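Transcriptional regulator (AraC-type DNA-binding domain-containing proteins) (Chromobacterium violaceum, PDB 3OIO) probably binds specific DNA sequences as a transcription factor, the piece described here being its AraC-type helix-turn-helix DNA-binding domain. Local coordinates at residues V13-M16 with E17-E21; G34-R37 with R38-E41. One frame throughout, in Å; residues are numbered along the deposited sequence.

Contact 1: residues V13-M16 with E17-E21; sequences VSLM and EANIE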
ATOM      1  N   VAL A  13     -10.268  -2.485  -3.256  1.00 14.87           N
ATOM      2  CA  VAL A  13      -9.035  -1.763  -3.518  1.00 15.25           C
ATOM      3  C   VAL A  13      -9.277  -0.245  -3.539  1.00 15.90           C
ATOM      4  O   VAL A  13      -8.474   0.516  -3.000  1.00 15.58           O
ATOM      5  CB  VAL A  13      -8.396  -2.229  -4.854  1.00 15.52           C
ATOM      6  CG1 VAL A  13      -7.286  -1.246  -5.317  1.00 16.65           C
ATOM      7  CG2 VAL A  13      -7.852  -3.681  -4.660  1.00 17.74           C
ATOM      8  N   SER A  14     -10.393   0.189  -4.122  1.00 15.55           N
ATOM      9  CA  SER A  14     -10.718   1.622  -4.123  1.00 16.89           C
ATOM     10  C   SER A  14     -10.899   2.162  -2.709  1.00 17.15           C
ATOM     11  O   SER A  14     -10.445   3.268  -2.394  1.00 17.66           O
ATOM     12  CB  SER A  14     -11.984   1.887  -4.960  1.00 17.26           C
ATOM     13  OG  SER A  14     -11.668   1.702  -6.330  1.00 20.88           O
ATOM     14  N   LEU A  15     -11.532   1.366  -1.843  1.00 16.87           N
ATOM     15  CA  LEU A  15     -11.705   1.780  -0.471  1.00 17.06           C
ATOM     16  C   LEU A  15     -10.345   1.884   0.221  1.00 16.96           C
ATOM     17  O   LEU A  15     -10.074   2.859   0.943  1.00 17.61           O
ATOM     18  CB  LEU A  15     -12.596   0.774   0.243  1.00 17.69           C
ATOM     19  CG  LEU A  15     -12.878   1.055   1.705  1.00 20.31           C
ATOM     20  CD1 LEU A  15     -13.605   2.420   1.884  1.00 21.41           C
ATOM     21  CD2 LEU A  15     -13.734  -0.116   2.235  1.00 21.49           C
HETATM   22  N   MSE A  16      -9.474   0.903  -0.023  1.00 15.25           N
HETATM   23  CA  MSE A  16      -8.124   0.958   0.587  1.00 14.98           C
HETATM   24  C   MSE A  16      -7.374   2.219   0.120  1.00 15.29           C
HETATM   25  O   MSE A  16      -6.702   2.863   0.921  1.00 15.62           O
HETATM   26  CB  MSE A  16      -7.307  -0.296   0.253  1.00 15.31           C
HETATM   27  CG  MSE A  16      -7.931  -1.564   0.861  1.00 14.97           C
HETATM   28 SE   MSE A  16      -7.098  -3.084   0.010  0.75 29.37          SE
HETATM   29  CE  MSE A  16      -6.804  -4.293   1.355  1.00 25.05           C
ATOM     30  N   GLU A  17      -7.491   2.547  -1.162  1.00 15.27           N
ATOM     31  CA  GLU A  17      -6.825   3.722  -1.730  1.00 16.29           C
ATOM     32  C   GLU A  17      -7.281   5.040  -1.110  1.00 18.12           C
ATOM     33  O   GLU A  17      -6.513   6.016  -1.143  1.00 19.56           O
ATOM     34  CB  GLU A  17      -7.027   3.763  -3.260  1.00 16.20           C
ATOM     35  CG  GLU A  17      -6.253   2.670  -3.942  1.00 18.64           C
ATOM     36  CD  GLU A  17      -6.495   2.571  -5.435  1.00 23.24           C
ATOM     37  OE1 GLU A  17      -7.437   3.218  -5.967  1.00 27.19           O
ATOM     38  OE2 GLU A  17      -5.740   1.805  -6.089  1.00 23.28           O
ATOM     39  N   ALA A  18      -8.492   5.067  -0.543  1.00 18.39           N
ATOM     40  CA  ALA A  18      -9.003   6.248   0.143  1.00 19.58           C
ATOM     41  C   ALA A  18      -8.586   6.324   1.610  1.00 20.00           C
ATOM     42  O   ALA A  18      -8.939   7.295   2.288  1.00 21.18           O
ATOM     43  CB  ALA A  18     -10.549   6.314   0.037  1.00 20.21           C
ATOM     44  N   ASN A  19      -7.805   5.349   2.082  1.00 18.05           N
ATOM     45  CA  ASN A  19      -7.477   5.228   3.514  1.00 17.49           C
ATOM     46  C   ASN A  19      -6.039   4.742   3.659  1.00 17.06           C
ATOM     47  O   ASN A  19      -5.770   3.580   4.001  1.00 16.49           O
ATOM     48  CB  ASN A  19      -8.456   4.260   4.182  1.00 17.50           C
ATOM     49  CG  ASN A  19      -9.849   4.836   4.276  1.00 18.34           C
ATOM     50  OD1 ASN A  19     -10.155   5.607   5.194  1.00 21.55           O
ATOM     51  ND2 ASN A  19     -10.706   4.488   3.303  1.00 17.96           N
ATOM     52  N   ILE A  20      -5.109   5.643   3.362  1.00 17.95           N
ATOM     53  CA  ILE A  20      -3.700   5.286   3.349  1.00 18.86           C
ATOM     54  C   ILE A  20      -2.955   5.579   4.653  1.00 19.81           C
ATOM     55  O   ILE A  20      -2.263   4.692   5.189  1.00 19.61           O
ATOM     56  CB  ILE A  20      -2.993   5.942   2.138  1.00 19.22           C
ATOM     57  CG1 ILE A  20      -3.588   5.363   0.843  1.00 19.75           C
ATOM     58  CG2 ILE A  20      -1.464   5.761   2.232  1.00 20.32           C
ATOM     59  CD1 ILE A  20      -3.206   6.124  -0.395  1.00 23.88           C
ATOM     60  N   GLU A  21      -3.076   6.802   5.168  1.00 21.47           N
ATOM     61  CA  GLU A  21      -2.380   7.158   6.415  1.00 22.71           C
ATOM     62  C   GLU A  21      -2.873   6.415   7.660  1.00 22.22           C
ATOM     63  O   GLU A  21      -2.063   6.058   8.547  1.00 22.20           O
ATOM     64  CB  GLU A  21      -2.442   8.658   6.675  1.00 24.98           C
ATOM     65  CG  GLU A  21      -1.745   9.021   7.978  1.00 28.71           C
ATOM     66  CD  GLU A  21      -1.521  10.509   8.162  1.00 36.75           C
ATOM     67  OE1 GLU A  21      -1.819  11.295   7.240  1.00 39.99           O
ATOM     68  OE2 GLU A  21      -1.031  10.899   9.247  1.00 40.31           O
TER

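Contact 2: residues G34-R37 with R38-E41; sequences GVSR and RQLE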
ATOM      1  N   GLY A  34     -19.283  -5.357   1.967  1.00 17.49           N
ATOM      2  CA  GLY A  34     -20.417  -6.260   2.048  1.00 17.39           C
ATOM      3  C   GLY A  34     -20.084  -7.690   1.686  1.00 16.76           C
ATOM      4  O   GLY A  34     -20.887  -8.372   1.026  1.00 17.04           O
ATOM      5  N   VAL A  35     -18.902  -8.149   2.103  1.00 15.55           N
ATOM      6  CA  VAL A  35     -18.589  -9.579   2.000  1.00 15.52           C
ATOM      7  C   VAL A  35     -18.029 -10.042   3.332  1.00 14.66           C
ATOM      8  O   VAL A  35     -17.639  -9.197   4.154  1.00 15.33           O
ATOM      9  CB  VAL A  35     -17.574  -9.885   0.846  1.00 14.79           C
ATOM     10  CG1 VAL A  35     -18.167  -9.486  -0.515  1.00 16.62           C
ATOM     11  CG2 VAL A  35     -16.185  -9.188   1.075  1.00 16.51           C
ATOM     12  N   SER A  36     -17.976 -11.358   3.571  1.00 13.99           N
ATOM     13  CA  SER A  36     -17.308 -11.825   4.791  1.00 14.53           C
ATOM     14  C   SER A  36     -15.809 -11.641   4.706  1.00 14.51           C
ATOM     15  O   SER A  36     -15.251 -11.466   3.611  1.00 14.72           O
ATOM     16  CB  SER A  36     -17.597 -13.313   5.035  1.00 14.76           C
ATOM     17  OG  SER A  36     -16.898 -14.075   4.041  1.00 16.26           O
ATOM     18  N   ARG A  37     -15.148 -11.696   5.859  1.00 14.89           N
ATOM     19  CA  ARG A  37     -13.702 -11.625   5.848  1.00 15.47           C
ATOM     20  C   ARG A  37     -13.096 -12.746   4.964  1.00 15.53           C
ATOM     21  O   ARG A  37     -12.178 -12.512   4.163  1.00 16.20           O
ATOM     22  CB  ARG A  37     -13.146 -11.636   7.286  1.00 15.31           C
ATOM     23  CG  ARG A  37     -11.645 -11.617   7.239  1.00 20.38           C
ATOM     24  CD  ARG A  37     -11.061 -11.426   8.607  1.00 24.23           C
ATOM     25  NE  ARG A  37      -9.763 -12.048   8.669  1.00 28.48           N
ATOM     26  CZ  ARG A  37      -9.025 -12.070   9.765  1.00 30.46           C
ATOM     27  NH1 ARG A  37      -9.421 -11.409  10.833  1.00 30.08           N
ATOM     28  NH2 ARG A  37      -7.852 -12.671   9.757  1.00 37.69           N
ATOM     29  N   ARG A  38     -13.594 -13.971   5.135  1.00 15.69           N
ATOM     30  CA  ARG A  38     -13.120 -15.098   4.352  1.00 17.34           C
ATOM     31  C   ARG A  38     -13.281 -14.839   2.854  1.00 17.48           C
ATOM     32  O   ARG A  38     -12.386 -15.141   2.058  1.00 17.77           O
ATOM     33  CB  ARG A  38     -13.857 -16.361   4.779  1.00 18.08           C
ATOM     34  CG  ARG A  38     -13.427 -17.593   4.038  1.00 23.20           C
ATOM     35  CD  ARG A  38     -14.132 -18.713   4.746  1.00 29.81           C
ATOM     36  NE  ARG A  38     -13.991 -20.003   4.147  1.00 39.03           N
ATOM     37  CZ  ARG A  38     -14.687 -21.059   4.569  1.00 44.03           C
ATOM     38  NH1 ARG A  38     -15.577 -20.935   5.581  1.00 44.84           N
ATOM     39  NH2 ARG A  38     -14.502 -22.237   3.983  1.00 47.44           N
ATOM     40  N   GLN A  39     -14.429 -14.298   2.474  1.00 16.37           N
ATOM     41  CA  GLN A  39     -14.666 -14.008   1.060  1.00 16.48           C
ATOM     42  C   GLN A  39     -13.727 -12.936   0.536  1.00 15.33           C
ATOM     43  O   GLN A  39     -13.267 -13.031  -0.592  1.00 16.79           O
ATOM     44  CB  GLN A  39     -16.103 -13.589   0.848  1.00 16.44           C
ATOM     45  CG  GLN A  39     -17.009 -14.794   1.003  1.00 18.78           C
ATOM     46  CD  GLN A  39     -18.461 -14.479   1.134  1.00 22.29           C
ATOM     47  OE1 GLN A  39     -18.893 -13.321   1.448  1.00 21.15           O
ATOM     48  NE2 GLN A  39     -19.269 -15.529   0.902  1.00 22.64           N
ATOM     49  N   LEU A  40     -13.416 -11.932   1.359  1.00 14.32           N
ATOM     50  CA  LEU A  40     -12.515 -10.886   0.917  1.00 13.50           C
ATOM     51  C   LEU A  40     -11.128 -11.507   0.709  1.00 15.26           C
ATOM     52  O   LEU A  40     -10.438 -11.236  -0.290  1.00 14.99           O
ATOM     53  CB  LEU A  40     -12.428  -9.760   1.970  1.00 14.19           C
ATOM     54  CG  LEU A  40     -11.571  -8.555   1.521  1.00 13.99           C
ATOM     55  CD1 LEU A  40     -12.226  -7.779   0.359  1.00 17.68           C
ATOM     56  CD2 LEU A  40     -11.287  -7.645   2.729  1.00 16.38           C
ATOM     57  N   GLU A  41     -10.731 -12.357   1.654  1.00 16.15           N
ATOM     58  CA  GLU A  41      -9.431 -13.031   1.540  1.00 19.24           C
ATOM     59  C   GLU A  41      -9.382 -13.886   0.282  1.00 20.70           C
ATOM     60  O   GLU A  41      -8.354 -13.901  -0.436  1.00 21.96           O
ATOM     61  CB  GLU A  41      -9.182 -13.879   2.795  1.00 18.72           C
ATOM     62  CG  GLU A  41      -8.819 -13.008   3.957  1.00 22.18           C
ATOM     63  CD  GLU A  41      -8.861 -13.698   5.278  1.00 27.77           C
ATOM     64  OE1 GLU A  41      -9.357 -14.835   5.345  1.00 30.79           O
ATOM     65  OE2 GLU A  41      -8.425 -13.080   6.264  1.00 30.68           O
TER

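Contact 1: residues V13-M16 with E17-E21
N19 turns its side-chain amide back on L15, four residues earlier, and ND2 donates to L15 O at 2.9 Å. The bond is nearly straight, 168° at the hydrogen, and the oxygen lies almost in the plane of the N19 amide. With CG anti to its own carbonyl carbon (chi1 -70°), the N19 amide swings back toward the helix, where an asparagine is long enough to reach a carbonyl of the last turn. The backbone of A18 also donates to L15 O, from the opposite face of the carbonyl plane and at 3.1 Å, so two bonds grip this one oxygen.

Backbone bonds mark where helix 7-17 gives way to a loop. E17 N still reaches V13 O at 2.9 Å in the helical i to i-4 pattern. A18 N keeps a weak bond of that kind to S14 O while it also bonds L15 O, three residues back. N19 N then bonds M16 O, at the same spacing, at 3.0 Å.

Two polar ends make van der Waals contacts with methyl groups. E17 OE2 lies 3.5 Å from V13 CG1; E17 is exposed, so its carboxylate can remain at the surface while its chain lies against V13. L15 CD1 rests 3.8 Å from N19 ND2. Apolar packing falls to the buried selenomethionine M16 and I20, both on L59 of helix 52-70, where N19 O bonds the Y56 hydroxyl.

The arrangement is a helix C-terminus that tightens into a 3-10-like turn, with an asparagine amide taking up a last-turn carbonyl, at the end of the first helix of an AraC-type DNA-binding domain.

Contact 2: residues G34-R37 with R38-E41
S36 and Q39 face each other across the first turn of helix 37-47, each side chain taking the other's backbone. S36 OG accepts from Q39 N at 2.9 Å. A chi1 of 71° sets this hydroxyl between its own N and carbonyl carbon and so over the open helix end, where a short serine fits. Q39, extended beyond CG, runs back past the S36 hydroxyl, and its OE1 receives S36 N at 3.0 Å in a nearly straight bond of 170°.

On another side of the turn R37 and E41 cross obliquely, one helical turn apart. R37 NE donates to E41 OE2 at 2.9 Å in a salt bridge, with the oxygen close to the guanidinium plane but above that of the carboxylate. The two flat groups stand 82° apart, so the arginine meets the glutamate through one oxygen and not as a paired, two-bond fork.

V35 comes at L40 at about a right angle, CG2 3.9 Å from L40 CB. Beyond it the buried L40 packs its branched apolar end against I29 and A30 of helix 26-33.

The S36–Q39 pair is a capping box, with S36 as N-cap; the salt bridge and the V35–L40 contact lie beside it. It opens the second helix of the first helix-turn-helix motif, probably its recognition helix as in AraC relatives.

Contact 1 closes a helix and contact 2 opens one, and their chemistry follows. At 13-21 the leftover acceptors of a C-terminus are met by N-H groups from the backbone and from an asparagine; at 34-41 the N-H groups of an N-terminus, or just before it, are met by side-chain oxygens. Contact 1 is partly buried, its centre about 8 Å from the centre of the chain, whereas contact 2 is a surface contact, its centre about 19 Å from that point, where charged side chains can pair. Their centres are about 17 Å apart and they do not touch, but M16 packs on F44 of helix 37-47 and both M16 and L40 on I29 of helix 26-33.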